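Local coordinates for protein retinol dehydratase (PDB 1X8J) that probably dehydrates retinol to anhydroretinol as a member of the sulfotransferase 1 family, and binds calcium and, in this crystal, androsterone and adenosine-3'-5'-diphosphate, at residues A[31-36]-A[118-123]; A[47-52]-A[108-113]. The protein carries 2 engineered substitutions. All coordinates share one frame; numbering follows the deposited sequence.

Contact 1 (A[31-36]-A[118-123]); sequences FPTTYV and EEYNDI. With CA (calcium ion), chain C.
The loop of residues 31-34, just ahead of strand 35-38, meets the helical turn of residues 118-123, and the backbones come nearest where the CA atoms of Pro-32 and Glu-119 lie 6.1 Å apart. Pro-32 and Tyr-120 carry much of the contact. With CG anti to the carbonyl carbon (chi1 -67°), the Tyr-120 ring runs alongside Pro-32, whose CB lies over one face in a CH-pi contact, 3.9 Å from the ring centroid. The ring's edge is turned to the face of Phe-31 in an offset edge-to-face pair, planes at 70°, with Phe-31 CZ 3.6 Å from Tyr-120 CE2. At the phenol end Tyr-120 OH donates to Thr-33 OG1 over 2.6 Å, the acceptor lying near the ring plane. Ile-123 CD1 closes on the rim of the Phe-31 ring, 3.8 Å from CE1, while Pro-32 CG rests 3.6 Å from Glu-119 CB. The other side of the turn holds calcium through Glu-118 O, Asn-121 OD1 and Asp-122 OD1, the two side-chain oxygens each at 2.5 Å from the metal. Helix 132-141 touches the turn through Tyr-135, which packs on Tyr-120 and Asn-121, while Thr-33 leans on Tyr-46 of strand 43-46.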
loop_
_atom_site.group_PDB
_atom_site.type_symbol
_atom_site.label_atom_id
_atom_site.label_comp_id
_atom_site.label_asym_id
_atom_site.label_seq_id
_atom_site.Cartn_x
_atom_site.Cartn_y
_atom_site.Cartn_z
ATOM N N PHE A 31 13.056 3.672 -3.233
ATOM C CA PHE A 31 13.889 4.428 -4.145
ATOM C C PHE A 31 13.741 5.913 -3.780
ATOM O O PHE A 31 12.629 6.411 -3.594
ATOM C CB PHE A 31 13.478 4.183 -5.597
ATOM C CG PHE A 31 14.480 4.686 -6.586
ATOM C CD1 PHE A 31 15.758 4.138 -6.632
ATOM C CD2 PHE A 31 14.174 5.748 -7.430
ATOM C CE1 PHE A 31 16.723 4.645 -7.505
ATOM C CE2 PHE A 31 15.132 6.260 -8.307
ATOM C CZ PHE A 31 16.407 5.709 -8.343
ATOM N N PRO A 32 14.869 6.638 -3.672
ATOM C CA PRO A 32 14.881 8.060 -3.317
ATOM C C PRO A 32 14.033 9.004 -4.165
ATOM O O PRO A 32 13.305 9.841 -3.630
ATOM C CB PRO A 32 16.368 8.416 -3.386
ATOM C CG PRO A 32 17.053 7.132 -3.067
ATOM C CD PRO A 32 16.244 6.150 -3.887
ATOM N N THR A 33 14.119 8.874 -5.484
ATOM C CA THR A 33 13.391 9.774 -6.367
ATOM C C THR A 33 11.870 9.628 -6.345
ATOM O O THR A 33 11.333 8.520 -6.345
ATOM C CB THR A 33 13.888 9.630 -7.810
ATOM O OG1 THR A 33 15.319 9.539 -7.813
ATOM C CG2 THR A 33 13.476 10.838 -8.632
ATOM N N THR A 34 11.174 10.761 -6.330
ATOM C CA THR A 34 9.719 10.748 -6.303
ATOM C C THR A 34 9.163 11.238 -7.635
ATOM O O THR A 34 9.914 11.723 -8.486
ATOM C CB THR A 34 9.175 11.631 -5.155
ATOM O OG1 THR A 34 9.626 12.981 -5.328
ATOM C CG2 THR A 34 9.662 11.107 -3.805
ATOM N N TYR A 35 7.849 11.102 -7.801
ATOM C CA TYR A 35 7.159 11.511 -9.028
ATOM C C TYR A 35 6.175 12.682 -8.860
ATOM O O TYR A 35 5.854 13.109 -7.749
ATOM C CB TYR A 35 6.323 10.355 -9.596
ATOM C CG TYR A 35 7.039 9.083 -9.969
ATOM C CD1 TYR A 35 7.067 7.987 -9.099
ATOM C CD2 TYR A 35 7.609 8.937 -11.235
ATOM C CE1 TYR A 35 7.644 6.760 -9.494
ATOM C CE2 TYR A 35 8.185 7.729 -11.639
ATOM C CZ TYR A 35 8.199 6.644 -10.771
ATOM O OH TYR A 35 8.746 5.457 -11.202
ATOM N N VAL A 36 5.701 13.168 -10.002
ATOM C CA VAL A 36 4.675 14.202 -10.098
ATOM C C VAL A 36 4.032 13.895 -11.457
ATOM O O VAL A 36 4.658 13.258 -12.310
ATOM C CB VAL A 36 5.238 15.670 -10.102
ATOM C CG1 VAL A 36 6.086 15.918 -8.865
ATOM C CG2 VAL A 36 6.016 15.943 -11.375
ATOM N N GLU A 118 23.187 11.107 -1.122
ATOM C CA GLU A 118 23.507 10.127 -0.082
ATOM C C GLU A 118 22.541 8.948 -0.036
ATOM O O GLU A 118 22.923 7.843 0.346
ATOM C CB GLU A 118 23.510 10.773 1.316
ATOM C CG GLU A 118 24.553 11.851 1.569
ATOM C CD GLU A 118 24.175 13.199 0.982
ATOM O OE1 GLU A 118 24.795 14.207 1.396
ATOM O OE2 GLU A 118 23.268 13.249 0.114
ATOM N N GLU A 119 21.291 9.193 -0.415
ATOM C CA GLU A 119 20.250 8.164 -0.368
ATOM C C GLU A 119 20.293 7.045 -1.401
ATOM O O GLU A 119 19.766 5.961 -1.148
ATOM C CB GLU A 119 18.870 8.828 -0.427
ATOM C CG GLU A 119 18.491 9.577 0.836
ATOM C CD GLU A 119 17.309 10.504 0.624
ATOM O OE1 GLU A 119 16.269 10.042 0.108
ATOM O OE2 GLU A 119 17.422 11.699 0.975
ATOM N N TYR A 120 20.917 7.284 -2.550
ATOM C CA TYR A 120 20.944 6.269 -3.596
ATOM C C TYR A 120 21.722 4.983 -3.359
ATOM O O TYR A 120 21.255 3.906 -3.745
ATOM C CB TYR A 120 21.382 6.889 -4.910
ATOM C CG TYR A 120 20.357 7.853 -5.424
ATOM C CD1 TYR A 120 20.442 9.213 -5.127
ATOM C CD2 TYR A 120 19.272 7.405 -6.176
ATOM C CE1 TYR A 120 19.477 10.105 -5.567
ATOM C CE2 TYR A 120 18.298 8.284 -6.619
ATOM C CZ TYR A 120 18.406 9.637 -6.314
ATOM O OH TYR A 120 17.454 10.526 -6.765
ATOM N N ASN A 121 22.886 5.072 -2.728
ATOM C CA ASN A 121 23.684 3.878 -2.496
ATOM C C ASN A 121 23.044 2.965 -1.455
ATOM O O ASN A 121 23.402 1.793 -1.341
ATOM C CB ASN A 121 25.108 4.265 -2.075
ATOM C CG ASN A 121 25.189 4.742 -0.632
ATOM O OD1 ASN A 121 24.379 5.553 -0.174
ATOM N ND2 ASN A 121 26.186 4.244 0.092
ATOM N N ASP A 122 22.078 3.494 -0.713
ATOM C CA ASP A 122 21.406 2.715 0.322
ATOM C C ASP A 122 20.440 1.667 -0.218
ATOM O O ASP A 122 19.903 0.868 0.540
ATOM C CB ASP A 122 20.656 3.644 1.278
ATOM C CG ASP A 122 21.533 4.766 1.811
ATOM O OD1 ASP A 122 22.763 4.566 1.954
ATOM O OD2 ASP A 122 20.990 5.850 2.101
ATOM N N ILE A 123 20.203 1.666 -1.523
ATOM C CA ILE A 123 19.295 0.681 -2.101
ATOM C C ILE A 123 20.090 -0.555 -2.513
ATOM O O ILE A 123 19.514 -1.567 -2.913
ATOM C CB ILE A 123 18.557 1.235 -3.348
ATOM C CG1 ILE A 123 19.553 1.467 -4.483
ATOM C CG2 ILE A 123 17.840 2.527 -2.998
ATOM C CD1 ILE A 123 18.937 2.055 -5.715
HETATM CA CA CA C . 24.430 6.372 2.205
#

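Contact 2 (A[47-52]-A[108-113]); sequences RPYLKD and GFMIYD. With AOI (Androsterone), chain F.
Phe-109 pushes its ring against the turn of residues 48-52: CZ lies 3.5 Å from Asp-52 CB and 3.8 Å from Tyr-49 CD1. A chi1 of 79°, with CG between the backbone N and the carbonyl carbon, carries the ring across to these two residues. Beside it Met-110 CB packs on Tyr-49 CB at 3.7 Å, and the sulfur makes an oblique Met-aromatic contact, SD 5.0 Å from the Tyr-49 ring centroid. Pro-48 points toward the loop, with CB 3.5 Å from Met-110 O and CG 3.6 Å from Asp-113 CB. These contacts join the 47-52 segment, which leads into helix 50-57, to the loop that follows strand 104-105, an outermost strand of the parallel sheet in this P-loop-related sulfotransferase fold. No direct hydrogen bond crosses between the segments; instead a water accepts from Lys-51 NZ and lies 2.7 Å from Tyr-112 O, to which it can donate. On the androsterone side, Ile-111 CG2 touches the steroid methyl C19 at 3.5 Å. Further out, Asp-52 OD1 is hydrogen-bonded to Ser-147 and Asn-55, while Asp-113 is held by a salt bridge to Lys-116 and by the backbone N of Glu-115.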
loop_
_atom_site.group_PDB
_atom_site.type_symbol
_atom_site.label_atom_id
_atom_site.label_comp_id
_atom_site.label_asym_id
_atom_site.label_seq_id
_atom_site.Cartn_x
_atom_site.Cartn_y
_atom_site.Cartn_z
ATOM N N ARG A 47 10.427 13.696 -10.324
ATOM C CA ARG A 47 10.481 15.101 -9.920
ATOM C C ARG A 47 11.590 15.933 -10.580
ATOM O O ARG A 47 11.333 17.022 -11.098
ATOM C CB ARG A 47 10.569 15.201 -8.389
ATOM C CG ARG A 47 10.580 16.626 -7.858
ATOM C CD ARG A 47 10.231 16.694 -6.375
ATOM N NE ARG A 47 8.924 17.319 -6.165
ATOM C CZ ARG A 47 7.812 16.665 -5.835
ATOM N NH1 ARG A 47 7.823 15.346 -5.658
ATOM N NH2 ARG A 47 6.677 17.334 -5.692
ATOM N N PRO A 48 12.834 15.429 -10.577
ATOM C CA PRO A 48 13.934 16.177 -11.194
ATOM C C PRO A 48 13.708 16.593 -12.649
ATOM O O PRO A 48 14.386 17.492 -13.144
ATOM C CB PRO A 48 15.120 15.232 -11.042
ATOM C CG PRO A 48 14.827 14.567 -9.724
ATOM C CD PRO A 48 13.345 14.254 -9.847
ATOM N N TYR A 49 12.755 15.959 -13.332
ATOM C CA TYR A 49 12.492 16.300 -14.727
ATOM C C TYR A 49 12.036 17.752 -14.893
ATOM O O TYR A 49 12.330 18.395 -15.902
ATOM C CB TYR A 49 11.425 15.373 -15.330
ATOM C CG TYR A 49 11.158 15.664 -16.797
ATOM C CD1 TYR A 49 12.090 15.317 -17.776
ATOM C CD2 TYR A 49 10.017 16.366 -17.198
ATOM C CE1 TYR A 49 11.902 15.667 -19.122
ATOM C CE2 TYR A 49 9.819 16.723 -18.539
ATOM C CZ TYR A 49 10.767 16.371 -19.494
ATOM O OH TYR A 49 10.585 16.725 -20.817
ATOM N N LEU A 50 11.319 18.265 -13.900
ATOM C CA LEU A 50 10.805 19.630 -13.956
ATOM C C LEU A 50 11.854 20.716 -14.193
ATOM O O LEU A 50 11.583 21.703 -14.883
ATOM C CB LEU A 50 10.008 19.935 -12.684
ATOM C CG LEU A 50 8.773 19.044 -12.492
ATOM C CD1 LEU A 50 8.100 19.334 -11.152
ATOM C CD2 LEU A 50 7.805 19.277 -13.644
ATOM N N LYS A 51 13.052 20.541 -13.648
ATOM C CA LYS A 51 14.088 21.552 -13.837
ATOM C C LYS A 51 14.509 21.751 -15.298
ATOM O O LYS A 51 14.948 22.843 -15.678
ATOM C CB LYS A 51 15.321 21.235 -12.967
ATOM C CG LYS A 51 15.960 19.878 -13.212
ATOM C CD LYS A 51 17.045 19.541 -12.168
ATOM C CE LYS A 51 17.602 18.126 -12.389
ATOM N NZ LYS A 51 18.728 17.749 -11.480
ATOM N N ASP A 52 14.352 20.722 -16.129
ATOM C CA ASP A 52 14.760 20.835 -17.526
ATOM C C ASP A 52 13.596 20.730 -18.509
ATOM O O ASP A 52 13.800 20.755 -19.722
ATOM C CB ASP A 52 15.811 19.758 -17.827
ATOM C CG ASP A 52 16.610 20.042 -19.091
ATOM O OD1 ASP A 52 16.995 21.212 -19.311
ATOM O OD2 ASP A 52 16.877 19.088 -19.853
ATOM N N GLY A 108 17.262 10.581 -19.601
ATOM C CA GLY A 108 17.895 9.691 -18.644
ATOM C C GLY A 108 18.202 10.309 -17.291
ATOM O O GLY A 108 18.190 9.614 -16.275
ATOM N N PHE A 109 18.450 11.616 -17.276
ATOM C CA PHE A 109 18.799 12.348 -16.060
ATOM C C PHE A 109 17.744 12.399 -14.949
ATOM O O PHE A 109 18.072 12.312 -13.766
ATOM C CB PHE A 109 19.187 13.786 -16.431
ATOM C CG PHE A 109 18.004 14.689 -16.703
ATOM C CD1 PHE A 109 17.410 15.419 -15.666
ATOM C CD2 PHE A 109 17.454 14.773 -17.980
ATOM C CE1 PHE A 109 16.281 16.218 -15.899
ATOM C CE2 PHE A 109 16.321 15.569 -18.230
ATOM C CZ PHE A 109 15.733 16.292 -17.187
ATOM N N MET A 110 16.480 12.534 -15.331
ATOM C CA MET A 110 15.400 12.682 -14.362
ATOM C C MET A 110 15.292 11.664 -13.228
ATOM O O MET A 110 14.687 11.951 -12.194
ATOM C CB MET A 110 14.052 12.771 -15.092
ATOM C CG MET A 110 13.528 11.450 -15.629
ATOM S SD MET A 110 11.793 11.585 -16.084
ATOM C CE MET A 110 11.645 10.331 -17.322
ATOM N N ILE A 111 15.881 10.488 -13.394
ATOM C CA ILE A 111 15.772 9.465 -12.363
ATOM C C ILE A 111 16.690 9.723 -11.171
ATOM O O ILE A 111 16.582 9.071 -10.133
ATOM C CB ILE A 111 16.072 8.066 -12.967
ATOM C CG1 ILE A 111 15.686 6.963 -11.977
ATOM C CG2 ILE A 111 17.550 7.971 -13.357
ATOM C CD1 ILE A 111 15.631 5.581 -12.619
ATOM N N TYR A 112 17.589 10.685 -11.325
ATOM C CA TYR A 112 18.529 11.019 -10.263
ATOM C C TYR A 112 18.318 12.414 -9.676
ATOM O O TYR A 112 18.229 13.403 -10.410
ATOM C CB TYR A 112 19.958 10.928 -10.793
ATOM C CG TYR A 112 20.984 11.290 -9.755
ATOM C CD1 TYR A 112 21.173 10.483 -8.635
ATOM C CD2 TYR A 112 21.762 12.442 -9.884
ATOM C CE1 TYR A 112 22.114 10.809 -7.664
ATOM C CE2 TYR A 112 22.706 12.780 -8.915
ATOM C CZ TYR A 112 22.880 11.954 -7.807
ATOM O OH TYR A 112 23.821 12.246 -6.847
ATOM N N ASP A 113 18.251 12.488 -8.353
ATOM C CA ASP A 113 18.074 13.765 -7.675
ATOM C C ASP A 113 19.321 14.059 -6.828
ATOM O O ASP A 113 19.531 13.456 -5.765
ATOM C CB ASP A 113 16.815 13.730 -6.794
ATOM C CG ASP A 113 16.530 15.070 -6.113
ATOM O OD1 ASP A 113 15.428 15.212 -5.538
ATOM O OD2 ASP A 113 17.400 15.978 -6.146
HETATM C C1 AOI F . 20.050 3.960 -10.642
HETATM C C2 AOI F . 20.000 4.357 -9.147
HETATM C C3 AOI F . 21.419 4.607 -8.586
HETATM O O3 AOI F . 22.068 3.317 -8.496
HETATM C C4 AOI F . 22.223 5.562 -9.432
HETATM C C5 AOI F . 22.270 5.160 -10.932
HETATM C C6 AOI F . 23.102 6.168 -11.785
HETATM C C7 AOI F . 23.139 5.750 -13.240
HETATM C C8 AOI F . 21.733 5.598 -13.872
HETATM C C9 AOI F . 20.899 4.567 -13.040
HETATM C C10 AOI F . 20.801 5.016 -11.522
HETATM C C11 AOI F . 19.487 4.399 -13.698
HETATM C C12 AOI F . 19.556 3.965 -15.205
HETATM C C13 AOI F . 20.395 4.964 -16.014
HETATM C C14 AOI F . 21.801 5.128 -15.334
HETATM C C15 AOI F . 22.570 5.946 -16.398
HETATM C C16 AOI F . 22.218 5.171 -17.670
HETATM C C17 AOI F . 20.849 4.526 -17.407
HETATM O O17 AOI F . 20.273 3.815 -18.175
HETATM C C18 AOI F . 19.615 6.316 -16.207
HETATM C C19 AOI F . 20.006 6.370 -11.420
HETATM O O HOH W 1 19.737 14.776 -12.206
#

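How the contacts relate
Contacts 1 and 2 lie with centres about 12 Å apart and share two probable hydrogen bonds: Thr-33 OG1 to Ile-111 O at 2.7 Å and Tyr-120 OH to Asp-113 N at 2.6 Å. The loop 108-113 is thereby tied to both segments of contact 1, and Tyr-120 CD1 also packs against Tyr-112 CE1. At the other end, Thr-34 and Arg-47 join the first segments by backbone and side-chain hydrogen bonds. Both contacts border the androsterone, contact 1 through the side chain of Phe-31, whose nearest atoms are about 4 Å from the steroid, and contact 2 through the side of segment 108-113 that faces away from 47-52. Calcium is more remote from contact 2, about 11 Å from the Tyr-112 side chain, and adenosine-3'-5'-diphosphate lies about 13 Å from that of Met-110.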